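Local coordinates for protein NALP (Neisseria meningitidis, PDB 1UYN) that forms the outer-membrane translocator pore of a meningococcal autotransporter, through which the secreted serine-protease passenger domain reaches the bacterial cell surface, at residues A[173-178]-A[212-217]; A[230-235]-A[265-270]. One frame throughout, in Å; residues are numbered along the deposited sequence.

Contact 1. Residues A[173-178]-A[212-217]; sequences LTVEGG and AGLKLS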
loop_
_atom_site.group_PDB
_atom_site.type_symbol
_atom_site.label_atom_id
_atom_site.label_comp_id
_atom_site.label_asym_id
_atom_site.label_seq_id
_atom_site.Cartn_x
_atom_site.Cartn_y
_atom_site.Cartn_z
ATOM N N LEU A 173 -11.819 18.442 9.533
ATOM C CA LEU A 173 -11.677 17.069 10.072
ATOM C C LEU A 173 -12.582 16.016 9.372
ATOM O O LEU A 173 -13.801 16.037 9.547
ATOM C CB LEU A 173 -12.005 17.054 11.584
ATOM C CG LEU A 173 -11.853 15.712 12.335
ATOM C CD1 LEU A 173 -10.371 15.324 12.479
ATOM C CD2 LEU A 173 -12.513 15.738 13.680
ATOM N N THR A 174 -11.980 15.091 8.614
ATOM C CA THR A 174 -12.688 13.926 8.072
ATOM C C THR A 174 -12.368 12.676 8.866
ATOM O O THR A 174 -11.210 12.406 9.151
ATOM C CB THR A 174 -12.327 13.681 6.580
ATOM O OG1 THR A 174 -10.921 13.563 6.403
ATOM C CG2 THR A 174 -12.594 14.897 5.777
ATOM N N VAL A 175 -13.410 11.935 9.238
ATOM C CA VAL A 175 -13.286 10.609 9.849
ATOM C C VAL A 175 -13.625 9.554 8.820
ATOM O O VAL A 175 -14.571 9.666 8.074
ATOM C CB VAL A 175 -14.212 10.438 11.035
ATOM C CG1 VAL A 175 -14.039 9.093 11.671
ATOM C CG2 VAL A 175 -13.956 11.552 12.077
ATOM N N GLU A 176 -12.834 8.514 8.795
ATOM C CA GLU A 176 -12.900 7.551 7.731
ATOM C C GLU A 176 -12.581 6.170 8.260
ATOM O O GLU A 176 -11.693 6.004 9.074
ATOM C CB GLU A 176 -11.939 7.938 6.615
ATOM C CG GLU A 176 -12.110 7.010 5.441
ATOM C CD GLU A 176 -11.231 7.358 4.280
ATOM O OE1 GLU A 176 -11.591 8.283 3.520
ATOM O OE2 GLU A 176 -10.209 6.674 4.126
ATOM N N GLY A 177 -13.317 5.182 7.778
ATOM C CA GLY A 177 -13.290 3.843 8.341
ATOM C C GLY A 177 -13.923 2.777 7.457
ATOM O O GLY A 177 -14.916 2.998 6.755
ATOM N N GLY A 178 -13.346 1.579 7.496
ATOM C CA GLY A 178 -13.923 0.467 6.768
ATOM C C GLY A 178 -13.144 -0.819 6.818
ATOM O O GLY A 178 -12.573 -1.168 7.818
ATOM N N ALA A 212 -9.413 2.761 10.143
ATOM C CA ALA A 212 -10.099 3.826 10.872
ATOM C C ALA A 212 -9.086 4.924 10.984
ATOM O O ALA A 212 -7.907 4.646 11.088
ATOM C CB ALA A 212 -10.561 3.363 12.263
ATOM N N GLY A 213 -9.517 6.160 10.920
ATOM C CA GLY A 213 -8.586 7.214 10.589
ATOM C C GLY A 213 -9.180 8.589 10.642
ATOM O O GLY A 213 -10.391 8.756 10.578
ATOM N N LEU A 214 -8.276 9.562 10.743
ATOM C CA LEU A 214 -8.574 10.976 11.021
ATOM C C LEU A 214 -7.708 11.772 10.102
ATOM O O LEU A 214 -6.548 11.436 9.924
ATOM C CB LEU A 214 -8.148 11.332 12.430
ATOM C CG LEU A 214 -9.015 10.854 13.595
ATOM C CD1 LEU A 214 -8.619 11.556 14.944
ATOM C CD2 LEU A 214 -10.498 11.081 13.276
ATOM N N LYS A 215 -8.271 12.789 9.475
ATOM C CA LYS A 215 -7.513 13.696 8.598
ATOM C C LYS A 215 -7.909 15.119 8.979
ATOM O O LYS A 215 -9.083 15.463 8.987
ATOM C CB LYS A 215 -7.801 13.426 7.126
ATOM C CG LYS A 215 -6.962 14.271 6.132
ATOM C CD LYS A 215 -7.155 13.771 4.685
ATOM C CE LYS A 215 -7.087 14.885 3.625
ATOM N NZ LYS A 215 -6.257 14.487 2.407
ATOM N N LEU A 216 -6.921 15.920 9.339
ATOM C CA LEU A 216 -7.129 17.290 9.780
ATOM C C LEU A 216 -6.453 18.118 8.695
ATOM O O LEU A 216 -5.247 18.326 8.737
ATOM C CB LEU A 216 -6.505 17.478 11.170
ATOM C CG LEU A 216 -6.550 18.803 11.925
ATOM C CD1 LEU A 216 -7.989 19.230 12.299
ATOM C CD2 LEU A 216 -5.673 18.717 13.210
ATOM N N SER A 217 -7.222 18.450 7.653
ATOM C CA SER A 217 -6.857 19.476 6.665
ATOM C C SER A 217 -6.946 20.916 7.236
ATOM O O SER A 217 -7.938 21.303 7.837
ATOM C CB SER A 217 -7.766 19.347 5.429
ATOM O OG SER A 217 -7.408 18.227 4.608
#
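Thr174 and Lys215 face each other as a hydrogen-bonded pair of antiparallel strands, their side chains lying side by side and pointing the same way, toward the face of the sheet that also carries Glu176. The threonine hydroxyl does the touching: Thr174 OG1 sits 3.2 Å from Lys215 CB. With chi1 at 55°, OG1 stands between the backbone N and the carbonyl carbon, the position from which it meets that methylene. Lys215 CG lies anti to its backbone N, and the lysine chain then leads away from the threonine to a cation-pi contact with Phe227. Beneath this pair the backbone is joined twice, by Thr174 N to Lys215 O at 2.9 Å and by Lys215 N to Thr174 O at 3.0 Å.

The other face is apolar. Val175 and Leu214, a non-hydrogen-bonded pair, also run side by side, and Val175 CG2 meets Leu214 CD2 at 3.7 Å. Leu173 reaches the same methyl group more loosely, its CD1 lying 4.3 Å from Leu214 CD2, so that one leucine branch serves two residues of the facing strand. These side chains are on the surface, consistent with the lipid-facing side of a transmembrane barrel.

Farther along, Glu176 N bonds to Gly213 O at 3.0 Å. The Glu176 carboxylate extends away from segment 212-217; its OE1 is held by the hydroxyl of Tyr122 and a salt bridge to Lys124. The two segments belong to a beta hairpin of the barrel, with strand 145-163 bonded to the other edge of 173-178 through Val163 and Gly161, and strand 224-235 bonded to 212-217 through Ala230 and Val232.

Contact 2. Residues A[230-235]-A[265-270]; sequences AGVERD and TRLVAG. With SO4 (sulfate ion), chain C.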
loop_
_atom_site.group_PDB
_atom_site.type_symbol
_atom_site.label_atom_id
_atom_site.label_comp_id
_atom_site.label_asym_id
_atom_site.label_seq_id
_atom_site.Cartn_x
_atom_site.Cartn_y
_atom_site.Cartn_z
ATOM N N ALA A 230 -3.979 10.596 11.571
ATOM C CA ALA A 230 -3.765 9.586 12.591
ATOM C C ALA A 230 -4.705 8.434 12.256
ATOM O O ALA A 230 -5.842 8.657 11.867
ATOM C CB ALA A 230 -4.059 10.146 13.941
ATOM N N GLY A 231 -4.233 7.197 12.375
ATOM C CA GLY A 231 -5.035 6.062 11.957
ATOM C C GLY A 231 -4.733 4.793 12.701
ATOM O O GLY A 231 -3.723 4.655 13.369
ATOM N N VAL A 232 -5.619 3.837 12.517
ATOM C CA VAL A 232 -5.567 2.556 13.178
ATOM C C VAL A 232 -5.815 1.501 12.095
ATOM O O VAL A 232 -6.525 1.729 11.118
ATOM C CB VAL A 232 -6.625 2.578 14.270
ATOM C CG1 VAL A 232 -7.184 1.241 14.548
ATOM C CG2 VAL A 232 -6.048 3.209 15.531
ATOM N N GLU A 233 -5.186 0.352 12.244
ATOM C CA GLU A 233 -5.202 -0.679 11.212
ATOM C C GLU A 233 -4.816 -2.006 11.866
ATOM O O GLU A 233 -3.936 -2.070 12.705
ATOM C CB GLU A 233 -4.257 -0.268 10.101
ATOM C CG GLU A 233 -3.863 -1.351 9.105
ATOM C CD GLU A 233 -3.562 -0.790 7.690
ATOM O OE1 GLU A 233 -3.649 0.503 7.480
ATOM O OE2 GLU A 233 -3.303 -1.641 6.788
ATOM N N ARG A 234 -5.515 -3.064 11.526
ATOM C CA ARG A 234 -5.340 -4.322 12.218
ATOM C C ARG A 234 -5.916 -5.454 11.403
ATOM O O ARG A 234 -7.032 -5.366 10.941
ATOM C CB ARG A 234 -6.065 -4.284 13.557
ATOM C CG ARG A 234 -5.776 -5.453 14.474
ATOM C CD ARG A 234 -6.578 -5.371 15.704
ATOM N NE ARG A 234 -6.018 -6.082 16.849
ATOM C CZ ARG A 234 -6.154 -7.363 17.019
ATOM N NH1 ARG A 234 -6.787 -8.123 16.114
ATOM N NH2 ARG A 234 -5.649 -7.907 18.091
ATOM N N ASP A 235 -5.193 -6.549 11.272
ATOM C CA ASP A 235 -5.784 -7.678 10.590
ATOM C C ASP A 235 -6.876 -8.229 11.497
ATOM O O ASP A 235 -6.750 -8.253 12.713
ATOM C CB ASP A 235 -4.738 -8.722 10.212
ATOM C CG ASP A 235 -3.751 -8.217 9.170
ATOM O OD1 ASP A 235 -3.959 -7.168 8.543
ATOM O OD2 ASP A 235 -2.699 -8.805 8.903
ATOM N N THR A 265 -2.605 -4.442 16.240
ATOM C CA THR A 265 -3.090 -3.120 15.837
ATOM C C THR A 265 -1.890 -2.237 15.528
ATOM O O THR A 265 -1.033 -2.105 16.376
ATOM C CB THR A 265 -3.874 -2.500 17.005
ATOM O OG1 THR A 265 -5.094 -3.206 17.176
ATOM C CG2 THR A 265 -4.367 -1.099 16.720
ATOM N N ARG A 266 -1.807 -1.642 14.337
ATOM C CA ARG A 266 -0.894 -0.480 14.181
ATOM C C ARG A 266 -1.497 0.896 14.190
ATOM O O ARG A 266 -2.559 1.086 13.704
ATOM C CB ARG A 266 -0.007 -0.548 12.958
ATOM C CG ARG A 266 -0.659 -0.740 11.691
ATOM C CD ARG A 266 0.231 -1.445 10.811
ATOM N NE ARG A 266 0.652 -2.734 11.400
ATOM C CZ ARG A 266 1.181 -3.705 10.674
ATOM N NH1 ARG A 266 1.333 -3.546 9.336
ATOM N NH2 ARG A 266 1.556 -4.830 11.270
ATOM N N LEU A 267 -0.774 1.824 14.794
ATOM C CA LEU A 267 -1.058 3.238 14.782
ATOM C C LEU A 267 -0.238 3.812 13.649
ATOM O O LEU A 267 0.917 3.483 13.507
ATOM C CB LEU A 267 -0.592 3.888 16.091
ATOM C CG LEU A 267 -1.044 3.206 17.401
ATOM C CD1 LEU A 267 -0.748 4.055 18.670
ATOM C CD2 LEU A 267 -2.547 2.836 17.356
ATOM N N VAL A 268 -0.850 4.654 12.839
ATOM C CA VAL A 268 -0.143 5.380 11.816
ATOM C C VAL A 268 -0.367 6.857 12.002
ATOM O O VAL A 268 -1.510 7.276 12.040
ATOM C CB VAL A 268 -0.695 5.053 10.420
ATOM C CG1 VAL A 268 0.071 5.852 9.358
ATOM C CG2 VAL A 268 -0.646 3.555 10.165
ATOM N N ALA A 269 0.699 7.641 12.090
ATOM C CA ALA A 269 0.595 9.111 12.061
ATOM C C ALA A 269 1.244 9.610 10.767
ATOM O O ALA A 269 2.081 8.921 10.193
ATOM C CB ALA A 269 1.261 9.726 13.279
ATOM N N GLY A 270 0.861 10.796 10.307
ATOM C CA GLY A 270 1.291 11.262 9.006
ATOM C C GLY A 270 1.153 12.728 8.752
ATOM O O GLY A 270 0.496 13.436 9.505
HETATM S S SO4 C . -1.774 -5.632 20.352
HETATM O O1 SO4 C . -2.383 -6.981 20.200
HETATM O O2 SO4 C . -0.438 -5.809 20.953
HETATM O O3 SO4 C . -1.741 -4.902 19.084
HETATM O O4 SO4 C . -2.561 -4.755 21.228
#
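Glu233 and Arg266 form one of the antiparallel pairs that join strands 224-235 and 265-278 in the transmembrane beta-barrel of the translocator domain. The backbone ladder comes first. At this pair Arg266 N reaches Glu233 O at 2.7 Å, while the return bond from Glu233 N to Arg266 O is weak. At the next hydrogen-bonded pair, Gly231 N donates to Val268 O at 2.7 Å and Val268 N to Gly231 O at 2.9 Å. Between the rungs, CA-H groups also turn to carbonyl oxygens, as Leu267 CA does to Gly231 O at 3.3 Å.

Packing between apolar side chains is slight: Val232 and Leu267 lie alongside one another with Val232 CG2 4.0 Å from Leu267 CD2. Both are on the surface, as lipid-facing residues of a barrel would be.

The charged side chains behave differently. Glu233 and Arg266 cross obliquely and touch through their aliphatic parts, Glu233 CB to Arg266 CG at 4.0 Å, although their flat ends are only 18° from parallel. Their charged atoms stay apart and find partners on other parts of the chain: Glu233 forms salt bridges with Lys30 and Arg180, and Arg266 with Asp23. Lys30 and Asp23 belong to helix 12-34, so this face of the sheet is tied to that helix.

On the opposite face, Arg234 and Thr265 cross at about a right angle. Arg234 CG is anti to the backbone N (chi1 -171°), and the chain, extended from CG to NE, passes the threonine hydroxyl with Arg234 CD 3.0 Å from Thr265 OG1, which lies at the edge of the guanidinium. Beside them a sulfate ion, probably from the crystallisation liquor, accepts a hydrogen bond through O3 from Thr265 N at 3.0 Å.

Overall arrangement
Contacts 1 and 2 follow in series along the chain, 173-178 with 212-217 closing before 230-235 with 265-270 opens, and their centres lie 12 Å apart on the same side of the chain's centre. They occupy four successive strands of the twelve-stranded antiparallel barrel: 172-192, 199-219, 224-235 and 265-278. The inner two are neighbours, and probable hydrogen bonds link the contacts directly, Val232 N to Ala212 O and Leu214 N to Ala230 O, each 2.8 Å. Strand pairing thus passes without interruption from one contact to the next, a local example of how neighbour-to-neighbour bonding builds the wall of the translocator pore.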